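Local coordinates for protein cytochrome P450 (CYP102L1) (Mycobacterium phage Adler, PDB 6N6Q) that probably acts as a heme-thiolate monooxygenase, a viral cytochrome P450 of the CYP102 family that binds heme b, at residues E281-A286 and Q426-I431; I287-H292 and R340-A345; K410-G415 and I420-A425. One frame throughout, in Å; residues are numbered along the deposited sequence.

Contact 1 (E281-A286 and Q426-I431). With HEM (protoporphyrin IX containing Fe), chain E.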
loop_
_atom_site.group_PDB
_atom_site.type_symbol
_atom_site.label_atom_id
_atom_site.label_comp_id
_atom_site.label_asym_id
_atom_site.label_seq_id
_atom_site.Cartn_x
_atom_site.Cartn_y
_atom_site.Cartn_z
ATOM N N GLU A 281 -5.216 0.877 1.037
ATOM C CA GLU A 281 -5.055 -0.235 1.972
ATOM C C GLU A 281 -3.604 -0.398 2.407
ATOM O O GLU A 281 -3.335 -0.728 3.567
ATOM C CB GLU A 281 -5.581 -1.527 1.349
ATOM C CG GLU A 281 -5.801 -2.644 2.357
ATOM C CD GLU A 281 -6.541 -3.830 1.771
ATOM O OE1 GLU A 281 -6.736 -3.863 0.537
ATOM O OE2 GLU A 281 -6.931 -4.728 2.545
ATOM N N THR A 282 -2.656 -0.172 1.495
ATOM C CA THR A 282 -1.246 -0.283 1.853
ATOM C C THR A 282 -0.864 0.749 2.905
ATOM O O THR A 282 -0.252 0.415 3.927
ATOM C CB THR A 282 -0.371 -0.122 0.608
ATOM O OG1 THR A 282 -0.713 1.095 -0.066
ATOM C CG2 THR A 282 -0.560 -1.297 -0.338
ATOM N N SER A 283 -1.221 2.015 2.673
ATOM C CA SER A 283 -0.850 3.075 3.606
ATOM C C SER A 283 -1.579 2.926 4.935
ATOM O O SER A 283 -1.005 3.197 5.996
ATOM C CB SER A 283 -1.143 4.442 2.989
ATOM O OG SER A 283 -0.468 4.598 1.755
ATOM N N ALA A 284 -2.841 2.494 4.899
ATOM C CA ALA A 284 -3.622 2.385 6.126
ATOM C C ALA A 284 -3.086 1.289 7.037
ATOM O O ALA A 284 -3.009 1.471 8.257
ATOM C CB ALA A 284 -5.088 2.124 5.790
ATOM N N ASN A 285 -2.717 0.141 6.466
ATOM C CA ASN A 285 -2.212 -0.952 7.288
ATOM C C ASN A 285 -0.806 -0.668 7.796
ATOM O O ASN A 285 -0.448 -1.109 8.894
ATOM C CB ASN A 285 -2.252 -2.259 6.501
ATOM C CG ASN A 285 -3.661 -2.659 6.116
ATOM O OD1 ASN A 285 -4.630 -2.232 6.744
ATOM N ND2 ASN A 285 -3.784 -3.480 5.080
ATOM N N ALA A 286 0.003 0.061 7.022
ATOM C CA ALA A 286 1.315 0.471 7.512
ATOM C C ALA A 286 1.184 1.395 8.717
ATOM O O ALA A 286 1.921 1.254 9.700
ATOM C CB ALA A 286 2.108 1.152 6.396
ATOM N N GLN A 426 4.849 8.043 1.857
ATOM C CA GLN A 426 5.738 8.448 2.939
ATOM C C GLN A 426 5.351 9.807 3.508
ATOM O O GLN A 426 5.540 10.054 4.704
ATOM C CB GLN A 426 7.185 8.457 2.451
ATOM C CG GLN A 426 7.749 7.064 2.224
ATOM C CD GLN A 426 9.034 7.074 1.422
ATOM O OE1 GLN A 426 9.381 8.076 0.797
ATOM N NE2 GLN A 426 9.749 5.953 1.435
ATOM N N HIS A 427 4.792 10.693 2.682
ATOM C CA HIS A 427 4.362 11.991 3.190
ATOM C C HIS A 427 3.132 11.852 4.077
ATOM O O HIS A 427 3.084 12.408 5.180
ATOM C CB HIS A 427 4.087 12.949 2.032
ATOM C CG HIS A 427 3.963 14.381 2.453
ATOM N ND1 HIS A 427 5.029 15.106 2.940
ATOM C CD2 HIS A 427 2.901 15.220 2.463
ATOM C CE1 HIS A 427 4.629 16.332 3.230
ATOM N NE2 HIS A 427 3.342 16.426 2.951
ATOM N N GLU A 428 2.125 11.104 3.617
ATOM C CA GLU A 428 0.888 10.987 4.385
ATOM C C GLU A 428 1.070 10.137 5.636
ATOM O O GLU A 428 0.381 10.361 6.637
ATOM C CB GLU A 428 -0.228 10.404 3.514
ATOM C CG GLU A 428 0.030 8.990 3.028
ATOM C CD GLU A 428 -1.225 8.307 2.520
ATOM O OE1 GLU A 428 -2.286 8.453 3.165
ATOM O OE2 GLU A 428 -1.150 7.626 1.475
ATOM N N MET A 429 1.983 9.163 5.603
ATOM C CA MET A 429 2.180 8.310 6.771
ATOM C C MET A 429 2.830 9.069 7.920
ATOM O O MET A 429 2.530 8.796 9.087
ATOM C CB MET A 429 3.020 7.087 6.397
ATOM C CG MET A 429 2.284 6.058 5.550
ATOM S SD MET A 429 3.226 4.542 5.284
ATOM C CE MET A 429 4.635 5.159 4.365
ATOM N N VAL A 430 3.708 10.026 7.616
ATOM C CA VAL A 430 4.369 10.787 8.669
ATOM C C VAL A 430 3.415 11.807 9.282
ATOM O O VAL A 430 3.330 11.934 10.508
ATOM C CB VAL A 430 5.645 11.461 8.129
ATOM C CG1 VAL A 430 6.275 12.337 9.203
ATOM C CG2 VAL A 430 6.636 10.413 7.656
ATOM N N ILE A 431 2.684 12.548 8.442
ATOM C CA ILE A 431 1.742 13.539 8.957
ATOM C C ILE A 431 0.685 12.869 9.825
ATOM O O ILE A 431 0.285 13.404 10.866
ATOM C CB ILE A 431 1.096 14.329 7.802
ATOM C CG1 ILE A 431 2.165 14.935 6.894
ATOM C CG2 ILE A 431 0.191 15.421 8.346
ATOM C CD1 ILE A 431 1.609 15.868 5.837
HETATM C CHA HEM E . 3.117 -0.184 -7.121
HETATM C CHB HEM E . 3.745 -0.813 -2.343
HETATM C CHC HEM E . 1.277 3.289 -1.481
HETATM C CHD HEM E . 0.040 3.474 -6.177
HETATM C C1A HEM E . 3.534 -0.710 -5.913
HETATM C C2A HEM E . 4.371 -1.880 -5.713
HETATM C C3A HEM E . 4.541 -2.050 -4.401
HETATM C C4A HEM E . 3.823 -0.998 -3.709
HETATM C CMA HEM E . 5.360 -3.179 -3.742
HETATM C CAA HEM E . 4.962 -2.786 -6.814
HETATM C CBA HEM E . 3.927 -3.848 -7.174
HETATM C CGA HEM E . 4.516 -4.870 -8.114
HETATM O O1A HEM E . 5.746 -4.819 -8.377
HETATM O O2A HEM E . 3.750 -5.741 -8.600
HETATM C C1B HEM E . 3.184 0.272 -1.696
HETATM C C2B HEM E . 3.299 0.572 -0.283
HETATM C C3B HEM E . 2.616 1.708 -0.039
HETATM C C4B HEM E . 2.048 2.157 -1.297
HETATM C CMB HEM E . 4.091 -0.314 0.708
HETATM C CAB HEM E . 2.406 2.479 1.292
HETATM C CBB HEM E . 2.876 2.099 2.486
HETATM C C1C HEM E . 0.741 3.728 -2.675
HETATM C C2C HEM E . -0.003 4.953 -2.892
HETATM C C3C HEM E . -0.351 5.017 -4.178
HETATM C C4C HEM E . 0.162 3.826 -4.844
HETATM C CMC HEM E . -0.349 6.014 -1.825
HETATM C CAC HEM E . -1.162 6.192 -4.777
HETATM C CBC HEM E . -1.482 6.270 -6.073
HETATM C C1D HEM E . 0.767 2.511 -6.850
HETATM C C2D HEM E . 0.728 2.240 -8.276
HETATM C C3D HEM E . 1.574 1.236 -8.535
HETATM C C4D HEM E . 2.188 0.826 -7.286
HETATM C CMD HEM E . -0.143 2.982 -9.314
HETATM C CAD HEM E . 1.856 0.617 -9.924
HETATM C CBD HEM E . 2.913 1.438 -10.656
HETATM C CGD HEM E . 3.258 0.783 -11.971
HETATM O O1D HEM E . 3.619 1.515 -12.930
HETATM O O2D HEM E . 3.168 -0.469 -12.067
HETATM N NA HEM E . 3.221 -0.204 -4.665
HETATM N NB HEM E . 2.416 1.259 -2.280
HETATM N NC HEM E . 0.819 3.071 -3.888
HETATM N ND HEM E . 1.669 1.627 -6.282
HETATM FE FE HEM E . 1.913 1.361 -4.254
#
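S283 OG has an acceptor on each helix: it is hydrogen-bonded to G279 O, one turn earlier on its own helix, and lies 3.1 Å from E428 OE2 across the contact. With a single hydroxyl proton to serve two acceptors, the bond to the carboxylate remains unsettled. E428 reaches the serine because its CG sits between the backbone N and the carbonyl carbon (chi1 63°) and the chain then runs out extended, bringing OE2 alongside S283 CB and OG. The same carboxylate oxygen lies 3.8 Å from the heme methyl HEM CMC, while T160 and I163 of helix 152-169 also pack on this glutamate.

One turn along, the contact becomes apolar. M429 is extended at chi2 (-173°), and its SD touches both A286 CB and the vinyl carbon HEM CBB, 3.7 Å from each. The vinyl group thus enters the seam between the helices, and S283 OG approaches its other carbon, HEM CAB, at 3.6 Å. T282 turns to the macrocycle instead: OG1 comes down on pyrrole B, 3.2 Å from HEM C4B, and is hydrogen-bonded to A278 O.

The segments run in roughly the same direction, their axes 10.2 Å apart at closest approach and inclined by 32°, so side chains and heme vinyl bridge the gap. This pairing belongs to the cytochrome P450 fold: the I-helix, with its AGxET motif ending at T282, passes over the distal face of the heme and meets the L-helix of the proximal side.

Contact 2 (I287-H292 and R340-A345). With HEM (protoporphyrin IX containing Fe), chain E.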
loop_
_atom_site.group_PDB
_atom_site.type_symbol
_atom_site.label_atom_id
_atom_site.label_comp_id
_atom_site.label_asym_id
_atom_site.label_seq_id
_atom_site.Cartn_x
_atom_site.Cartn_y
_atom_site.Cartn_z
ATOM N N ILE A 287 0.246 2.345 8.658
ATOM C CA ILE A 287 -0.015 3.212 9.804
ATOM C C ILE A 287 -0.501 2.391 10.991
ATOM O O ILE A 287 -0.091 2.622 12.136
ATOM C CB ILE A 287 -1.028 4.310 9.422
ATOM C CG1 ILE A 287 -0.421 5.269 8.399
ATOM C CG2 ILE A 287 -1.493 5.068 10.654
ATOM C CD1 ILE A 287 -1.435 6.184 7.747
ATOM N N ALA A 288 -1.380 1.417 10.738
ATOM C CA ALA A 288 -1.894 0.583 11.820
ATOM C C ALA A 288 -0.779 -0.225 12.474
ATOM O O ALA A 288 -0.775 -0.414 13.697
ATOM C CB ALA A 288 -2.994 -0.339 11.293
ATOM N N PHE A 289 0.177 -0.710 11.678
ATOM C CA PHE A 289 1.328 -1.402 12.248
ATOM C C PHE A 289 2.180 -0.457 13.085
ATOM O O PHE A 289 2.609 -0.811 14.190
ATOM C CB PHE A 289 2.173 -2.036 11.140
ATOM C CG PHE A 289 1.712 -3.402 10.721
ATOM C CD1 PHE A 289 1.778 -4.470 11.602
ATOM C CD2 PHE A 289 1.241 -3.627 9.437
ATOM C CE1 PHE A 289 1.363 -5.733 11.217
ATOM C CE2 PHE A 289 0.824 -4.887 9.045
ATOM C CZ PHE A 289 0.885 -5.941 9.937
ATOM N N ALA A 290 2.437 0.749 12.573
ATOM C CA ALA A 290 3.248 1.708 13.317
ATOM C C ALA A 290 2.555 2.156 14.597
ATOM O O ALA A 290 3.225 2.407 15.603
ATOM C CB ALA A 290 3.578 2.914 12.438
ATOM N N LEU A 291 1.225 2.258 14.583
ATOM C CA LEU A 291 0.503 2.589 15.806
ATOM C C LEU A 291 0.622 1.472 16.834
ATOM O O LEU A 291 0.737 1.738 18.037
ATOM C CB LEU A 291 -0.965 2.880 15.493
ATOM C CG LEU A 291 -1.237 4.237 14.846
ATOM C CD1 LEU A 291 -2.720 4.413 14.556
ATOM C CD2 LEU A 291 -0.728 5.351 15.740
ATOM N N HIS A 292 0.602 0.215 16.382
ATOM C CA HIS A 292 0.760 -0.902 17.307
ATOM C C HIS A 292 2.137 -0.886 17.958
ATOM O O HIS A 292 2.259 -1.012 19.182
ATOM C CB HIS A 292 0.537 -2.228 16.581
ATOM C CG HIS A 292 1.046 -3.414 17.339
ATOM N ND1 HIS A 292 0.375 -3.952 18.416
ATOM C CD2 HIS A 292 2.172 -4.151 17.191
ATOM C CE1 HIS A 292 1.060 -4.978 18.890
ATOM N NE2 HIS A 292 2.155 -5.119 18.165
ATOM N N ARG A 340 9.585 -2.813 7.206
ATOM C CA ARG A 340 10.501 -3.944 7.138
ATOM C C ARG A 340 9.908 -5.161 7.839
ATOM O O ARG A 340 9.735 -6.221 7.229
ATOM C CB ARG A 340 11.853 -3.578 7.756
ATOM C CG ARG A 340 12.904 -4.668 7.599
ATOM C CD ARG A 340 14.086 -4.462 8.531
ATOM N NE ARG A 340 13.705 -4.601 9.933
ATOM C CZ ARG A 340 13.612 -5.765 10.569
ATOM N NH1 ARG A 340 13.870 -6.896 9.926
ATOM N NH2 ARG A 340 13.258 -5.799 11.844
ATOM N N LEU A 341 9.580 -5.018 9.125
ATOM C CA LEU A 341 9.089 -6.155 9.895
ATOM C C LEU A 341 7.786 -6.701 9.326
ATOM O O LEU A 341 7.543 -7.913 9.383
ATOM C CB LEU A 341 8.908 -5.758 11.360
ATOM C CG LEU A 341 8.984 -6.902 12.373
ATOM C CD1 LEU A 341 10.311 -7.633 12.240
ATOM C CD2 LEU A 341 8.800 -6.381 13.788
ATOM N N TRP A 342 6.943 -5.834 8.768
ATOM C CA TRP A 342 5.681 -6.255 8.164
ATOM C C TRP A 342 5.411 -5.411 6.931
ATOM O O TRP A 342 4.698 -4.402 6.992
ATOM C CB TRP A 342 4.524 -6.155 9.160
ATOM C CG TRP A 342 4.636 -7.134 10.280
ATOM C CD1 TRP A 342 5.099 -6.890 11.540
ATOM C CD2 TRP A 342 4.291 -8.524 10.241
ATOM N NE1 TRP A 342 5.057 -8.040 12.290
ATOM C CE2 TRP A 342 4.566 -9.058 11.516
ATOM C CE3 TRP A 342 3.775 -9.367 9.253
ATOM C CZ2 TRP A 342 4.344 -10.398 11.828
ATOM C CZ3 TRP A 342 3.554 -10.699 9.565
ATOM C CH2 TRP A 342 3.837 -11.200 10.843
ATOM N N PRO A 343 5.958 -5.801 5.781
ATOM C CA PRO A 343 5.674 -5.056 4.551
ATOM C C PRO A 343 4.255 -5.309 4.083
ATOM O O PRO A 343 3.913 -6.438 3.714
ATOM C CB PRO A 343 6.712 -5.593 3.556
ATOM C CG PRO A 343 7.184 -6.909 4.125
ATOM C CD PRO A 343 6.639 -7.080 5.518
ATOM N N VAL A 344 3.416 -4.268 4.112
ATOM C CA VAL A 344 2.010 -4.432 3.756
ATOM C C VAL A 344 1.872 -4.965 2.338
ATOM O O VAL A 344 0.947 -5.728 2.042
ATOM C CB VAL A 344 1.249 -3.105 3.950
ATOM C CG1 VAL A 344 1.202 -2.742 5.425
ATOM C CG2 VAL A 344 1.898 -1.989 3.148
ATOM N N ALA A 345 2.781 -4.586 1.446
ATOM C CA ALA A 345 2.912 -5.271 0.168
ATOM C C ALA A 345 3.961 -6.362 0.341
ATOM O O ALA A 345 5.160 -6.106 0.161
ATOM C CB ALA A 345 3.301 -4.298 -0.944
HETATM C CHA HEM E . 3.117 -0.184 -7.121
HETATM C CHB HEM E . 3.745 -0.813 -2.343
HETATM C CHC HEM E . 1.277 3.289 -1.481
HETATM C CHD HEM E . 0.040 3.474 -6.177
HETATM C C1A HEM E . 3.534 -0.710 -5.913
HETATM C C2A HEM E . 4.371 -1.880 -5.713
HETATM C C3A HEM E . 4.541 -2.050 -4.401
HETATM C C4A HEM E . 3.823 -0.998 -3.709
HETATM C CMA HEM E . 5.360 -3.179 -3.742
HETATM C CAA HEM E . 4.962 -2.786 -6.814
HETATM C CBA HEM E . 3.927 -3.848 -7.174
HETATM C CGA HEM E . 4.516 -4.870 -8.114
HETATM O O1A HEM E . 5.746 -4.819 -8.377
HETATM O O2A HEM E . 3.750 -5.741 -8.600
HETATM C C1B HEM E . 3.184 0.272 -1.696
HETATM C C2B HEM E . 3.299 0.572 -0.283
HETATM C C3B HEM E . 2.616 1.708 -0.039
HETATM C C4B HEM E . 2.048 2.157 -1.297
HETATM C CMB HEM E . 4.091 -0.314 0.708
HETATM C CAB HEM E . 2.406 2.479 1.292
HETATM C CBB HEM E . 2.876 2.099 2.486
HETATM C C1C HEM E . 0.741 3.728 -2.675
HETATM C C2C HEM E . -0.003 4.953 -2.892
HETATM C C3C HEM E . -0.351 5.017 -4.178
HETATM C C4C HEM E . 0.162 3.826 -4.844
HETATM C CMC HEM E . -0.349 6.014 -1.825
HETATM C CAC HEM E . -1.162 6.192 -4.777
HETATM C CBC HEM E . -1.482 6.270 -6.073
HETATM C C1D HEM E . 0.767 2.511 -6.850
HETATM C C2D HEM E . 0.728 2.240 -8.276
HETATM C C3D HEM E . 1.574 1.236 -8.535
HETATM C C4D HEM E . 2.188 0.826 -7.286
HETATM C CMD HEM E . -0.143 2.982 -9.314
HETATM C CAD HEM E . 1.856 0.617 -9.924
HETATM C CBD HEM E . 2.913 1.438 -10.656
HETATM C CGD HEM E . 3.258 0.783 -11.971
HETATM O O1D HEM E . 3.619 1.515 -12.930
HETATM O O2D HEM E . 3.168 -0.469 -12.067
HETATM N NA HEM E . 3.221 -0.204 -4.665
HETATM N NB HEM E . 2.416 1.259 -2.280
HETATM N NC HEM E . 0.819 3.071 -3.888
HETATM N ND HEM E . 1.669 1.627 -6.282
HETATM FE FE HEM E . 1.913 1.361 -4.254
#
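F289 and W342 lie with their ring planes parallel to within 1°, where the I-helix of the P450 fold meets the chain leaving the K-helix just after the ExxR motif, whose E337 and R340 form a salt bridge. The two rings are slid far apart: the centroids of the phenyl and the five-membered ring of W342 are separated by 4.8 Å and barely overlap. What fills the centre of the phenyl face is the methylene of the tryptophan, W342 CB, in a CH-pi contact 3.7 Å from the F289 centroid and 11° off its normal. The indole begins only toward the rim of the phenyl, where F289 CE1 meets W342 CG at 3.7 Å. Although the ring planes are parallel, the long directions of the two side chains cross at about a right angle.

W342 is the first residue to break from helical backbone angles; its indole also meets the ring of H376, and P460 of strand 458-461 packs on F289. Two residues on, V344, tied to L458 by backbone hydrogen bonds, approaches the phenyl differently, with CG1 near the ring plane at the edge, 4.1 Å from F289 CD2. Its two methyls divide the work: while CG1 faces the phenylalanine, CG2 touches the heme methyl HEM CMB at 3.7 Å, and A345 CB rests 3.6 Å from HEM CMA.

Contact 3 (K410-G415 and I420-A425); sequences KPFGVG and IGRQFA. With HEM (protoporphyrin IX containing Fe), chain E.
A type I beta turn from K410 to G413 brings the loop up to the start of helix 422-439, where G421 holds the N-cap position and the CA atoms of F412 and R422 approach most closely, at 6.7 Å. R422 runs out fully extended from CB to NE, crossing the F412 ring at about a right angle to the phenylalanine side chain. Its CG sits over the ring centre in a CH-pi contact, 3.5 Å from the centroid and 5° off the normal. Farther out, NE lies 3.6 Å from F412 CD2, and the guanidinium is turned only 9° from the ring plane.

F412 opens and G421 closes the P450 heme-binding signature FGxGxRxCxG, with R422 just after it; C419 is, as in relatives, the expected thiolate ligand of the iron, and its backbone is hydrogen-bonded to that of F412. At the ring's edge, A425 CB stands near the plane, 4.3 Å from F412 CE1, which also approaches HEM C3B at 3.7 Å. A CB on G421 would run into HEM C3C; lacking one, the backbone passes close to the porphyrin, with G421 O 3.9 Å from HEM C2C. A425 CB touches the vinyl carbon HEM CAB at 3.5 Å.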
loop_
_atom_site.group_PDB
_atom_site.type_symbol
_atom_site.label_atom_id
_atom_site.label_comp_id
_atom_site.label_asym_id
_atom_site.label_seq_id
_atom_site.Cartn_x
_atom_site.Cartn_y
_atom_site.Cartn_z
ATOM N N LYS A 410 13.040 -3.583 -0.062
ATOM C CA LYS A 410 12.324 -2.981 -1.187
ATOM C C LYS A 410 10.822 -3.021 -0.930
ATOM O O LYS A 410 10.075 -3.692 -1.651
ATOM C CB LYS A 410 12.668 -3.700 -2.492
ATOM C CG LYS A 410 14.135 -3.642 -2.871
ATOM C CD LYS A 410 14.569 -2.219 -3.183
ATOM C CE LYS A 410 16.007 -2.184 -3.672
ATOM N NZ LYS A 410 16.383 -0.846 -4.199
ATOM N N PRO A 411 10.339 -2.293 0.085
ATOM C CA PRO A 411 8.893 -2.308 0.363
ATOM C C PRO A 411 8.056 -1.668 -0.732
ATOM O O PRO A 411 6.837 -1.873 -0.752
ATOM C CB PRO A 411 8.778 -1.530 1.680
ATOM C CG PRO A 411 9.964 -0.629 1.680
ATOM C CD PRO A 411 11.066 -1.399 1.004
ATOM N N PHE A 412 8.667 -0.906 -1.639
ATOM C CA PHE A 412 7.954 -0.255 -2.731
ATOM C C PHE A 412 8.293 -0.858 -4.091
ATOM O O PHE A 412 8.105 -0.200 -5.120
ATOM C CB PHE A 412 8.245 1.246 -2.730
ATOM C CG PHE A 412 7.772 1.955 -1.493
ATOM C CD1 PHE A 412 6.489 2.476 -1.426
ATOM C CD2 PHE A 412 8.612 2.106 -0.401
ATOM C CE1 PHE A 412 6.050 3.130 -0.289
ATOM C CE2 PHE A 412 8.180 2.758 0.738
ATOM C CZ PHE A 412 6.897 3.271 0.794
ATOM N N GLY A 413 8.790 -2.092 -4.120
ATOM C CA GLY A 413 9.135 -2.724 -5.377
ATOM C C GLY A 413 10.448 -2.205 -5.939
ATOM O O GLY A 413 11.241 -1.547 -5.257
ATOM N N VAL A 414 10.670 -2.513 -7.220
ATOM C CA VAL A 414 11.897 -2.147 -7.920
ATOM C C VAL A 414 11.566 -1.843 -9.374
ATOM O O VAL A 414 10.519 -2.236 -9.894
ATOM C CB VAL A 414 12.970 -3.263 -7.854
ATOM C CG1 VAL A 414 13.585 -3.351 -6.469
ATOM C CG2 VAL A 414 12.364 -4.599 -8.261
ATOM N N GLY A 415 12.479 -1.142 -10.037
ATOM C CA GLY A 415 12.382 -0.932 -11.463
ATOM C C GLY A 415 11.421 0.176 -11.849
ATOM O O GLY A 415 10.891 0.918 -11.016
ATOM N N ILE A 420 4.675 4.139 -7.857
ATOM C CA ILE A 420 4.632 5.540 -8.256
ATOM C C ILE A 420 4.226 6.445 -7.097
ATOM O O ILE A 420 4.501 7.650 -7.129
ATOM C CB ILE A 420 3.679 5.733 -9.452
ATOM C CG1 ILE A 420 3.938 7.077 -10.139
ATOM C CG2 ILE A 420 2.232 5.646 -9.002
ATOM C CD1 ILE A 420 2.994 7.376 -11.285
ATOM N N GLY A 421 3.589 5.895 -6.062
ATOM C CA GLY A 421 3.112 6.706 -4.959
ATOM C C GLY A 421 3.942 6.592 -3.696
ATOM O O GLY A 421 3.424 6.775 -2.592
ATOM N N ARG A 422 5.234 6.293 -3.846
ATOM C CA ARG A 422 6.101 6.147 -2.680
ATOM C C ARG A 422 6.236 7.465 -1.928
ATOM O O ARG A 422 6.074 7.515 -0.704
ATOM C CB ARG A 422 7.473 5.627 -3.106
ATOM C CG ARG A 422 8.479 5.549 -1.969
ATOM C CD ARG A 422 9.808 4.985 -2.443
ATOM N NE ARG A 422 10.755 4.824 -1.344
ATOM C CZ ARG A 422 11.916 4.186 -1.449
ATOM N NH1 ARG A 422 12.275 3.643 -2.605
ATOM N NH2 ARG A 422 12.717 4.087 -0.396
ATOM N N GLN A 423 6.539 8.546 -2.649
ATOM C CA GLN A 423 6.663 9.847 -2.003
ATOM C C GLN A 423 5.328 10.324 -1.447
ATOM O O GLN A 423 5.296 11.041 -0.441
ATOM C CB GLN A 423 7.234 10.871 -2.984
ATOM C CG GLN A 423 8.606 10.504 -3.539
ATOM C CD GLN A 423 8.525 9.621 -4.773
ATOM O OE1 GLN A 423 7.795 9.920 -5.717
ATOM N NE2 GLN A 423 9.277 8.524 -4.768
ATOM N N PHE A 424 4.220 9.933 -2.081
ATOM C CA PHE A 424 2.905 10.262 -1.544
ATOM C C PHE A 424 2.639 9.494 -0.258
ATOM O O PHE A 424 2.158 10.064 0.730
ATOM C CB PHE A 424 1.822 9.964 -2.586
ATOM C CG PHE A 424 0.453 10.461 -2.205
ATOM C CD1 PHE A 424 -0.371 9.712 -1.382
ATOM C CD2 PHE A 424 -0.015 11.672 -2.686
ATOM C CE1 PHE A 424 -1.630 10.165 -1.036
ATOM C CE2 PHE A 424 -1.273 12.133 -2.343
ATOM C CZ PHE A 424 -2.082 11.378 -1.517
ATOM N N ALA A 425 2.944 8.195 -0.251
ATOM C CA ALA A 425 2.692 7.375 0.928
ATOM C C ALA A 425 3.557 7.816 2.102
ATOM O O ALA A 425 3.069 7.956 3.228
ATOM C CB ALA A 425 2.932 5.902 0.603
HETATM C CHA HEM E . 3.117 -0.184 -7.121
HETATM C CHB HEM E . 3.745 -0.813 -2.343
HETATM C CHC HEM E . 1.277 3.289 -1.481
HETATM C CHD HEM E . 0.040 3.474 -6.177
HETATM C C1A HEM E . 3.534 -0.710 -5.913
HETATM C C2A HEM E . 4.371 -1.880 -5.713
HETATM C C3A HEM E . 4.541 -2.050 -4.401
HETATM C C4A HEM E . 3.823 -0.998 -3.709
HETATM C CMA HEM E . 5.360 -3.179 -3.742
HETATM C CAA HEM E . 4.962 -2.786 -6.814
HETATM C CBA HEM E . 3.927 -3.848 -7.174
HETATM C CGA HEM E . 4.516 -4.870 -8.114
HETATM O O1A HEM E . 5.746 -4.819 -8.377
HETATM O O2A HEM E . 3.750 -5.741 -8.600
HETATM C C1B HEM E . 3.184 0.272 -1.696
HETATM C C2B HEM E . 3.299 0.572 -0.283
HETATM C C3B HEM E . 2.616 1.708 -0.039
HETATM C C4B HEM E . 2.048 2.157 -1.297
HETATM C CMB HEM E . 4.091 -0.314 0.708
HETATM C CAB HEM E . 2.406 2.479 1.292
HETATM C CBB HEM E . 2.876 2.099 2.486
HETATM C C1C HEM E . 0.741 3.728 -2.675
HETATM C C2C HEM E . -0.003 4.953 -2.892
HETATM C C3C HEM E . -0.351 5.017 -4.178
HETATM C C4C HEM E . 0.162 3.826 -4.844
HETATM C CMC HEM E . -0.349 6.014 -1.825
HETATM C CAC HEM E . -1.162 6.192 -4.777
HETATM C CBC HEM E . -1.482 6.270 -6.073
HETATM C C1D HEM E . 0.767 2.511 -6.850
HETATM C C2D HEM E . 0.728 2.240 -8.276
HETATM C C3D HEM E . 1.574 1.236 -8.535
HETATM C C4D HEM E . 2.188 0.826 -7.286
HETATM C CMD HEM E . -0.143 2.982 -9.314
HETATM C CAD HEM E . 1.856 0.617 -9.924
HETATM C CBD HEM E . 2.913 1.438 -10.656
HETATM C CGD HEM E . 3.258 0.783 -11.971
HETATM O O1D HEM E . 3.619 1.515 -12.930
HETATM O O2D HEM E . 3.168 -0.469 -12.067
HETATM N NA HEM E . 3.221 -0.204 -4.665
HETATM N NB HEM E . 2.416 1.259 -2.280
HETATM N NC HEM E . 0.819 3.071 -3.888
HETATM N ND HEM E . 1.669 1.627 -6.282
HETATM FE FE HEM E . 1.913 1.361 -4.254
#

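Overall arrangement
The three contacts gather around the heme. Contacts 1 and 2 follow each other on helix 265-296, their centres 9 Å apart, and V344 of contact 2 wedges against that helix: its CG2 lies 3.3 Å from T282 O and its CG1 3.4 Å from A286 N. Contacts 1 and 3 share helix 422-439, with centres 12 Å apart, and meet at S283 OG and A425 CB, 3.8 Å from each other. T282 and V344 lie on the distal side of the porphyrin, F412 and A425 on the proximal side. Contacts 2 and 3, 15 Å apart between centres, barely touch. Along the chain both are nested within the loop closed by contact 1.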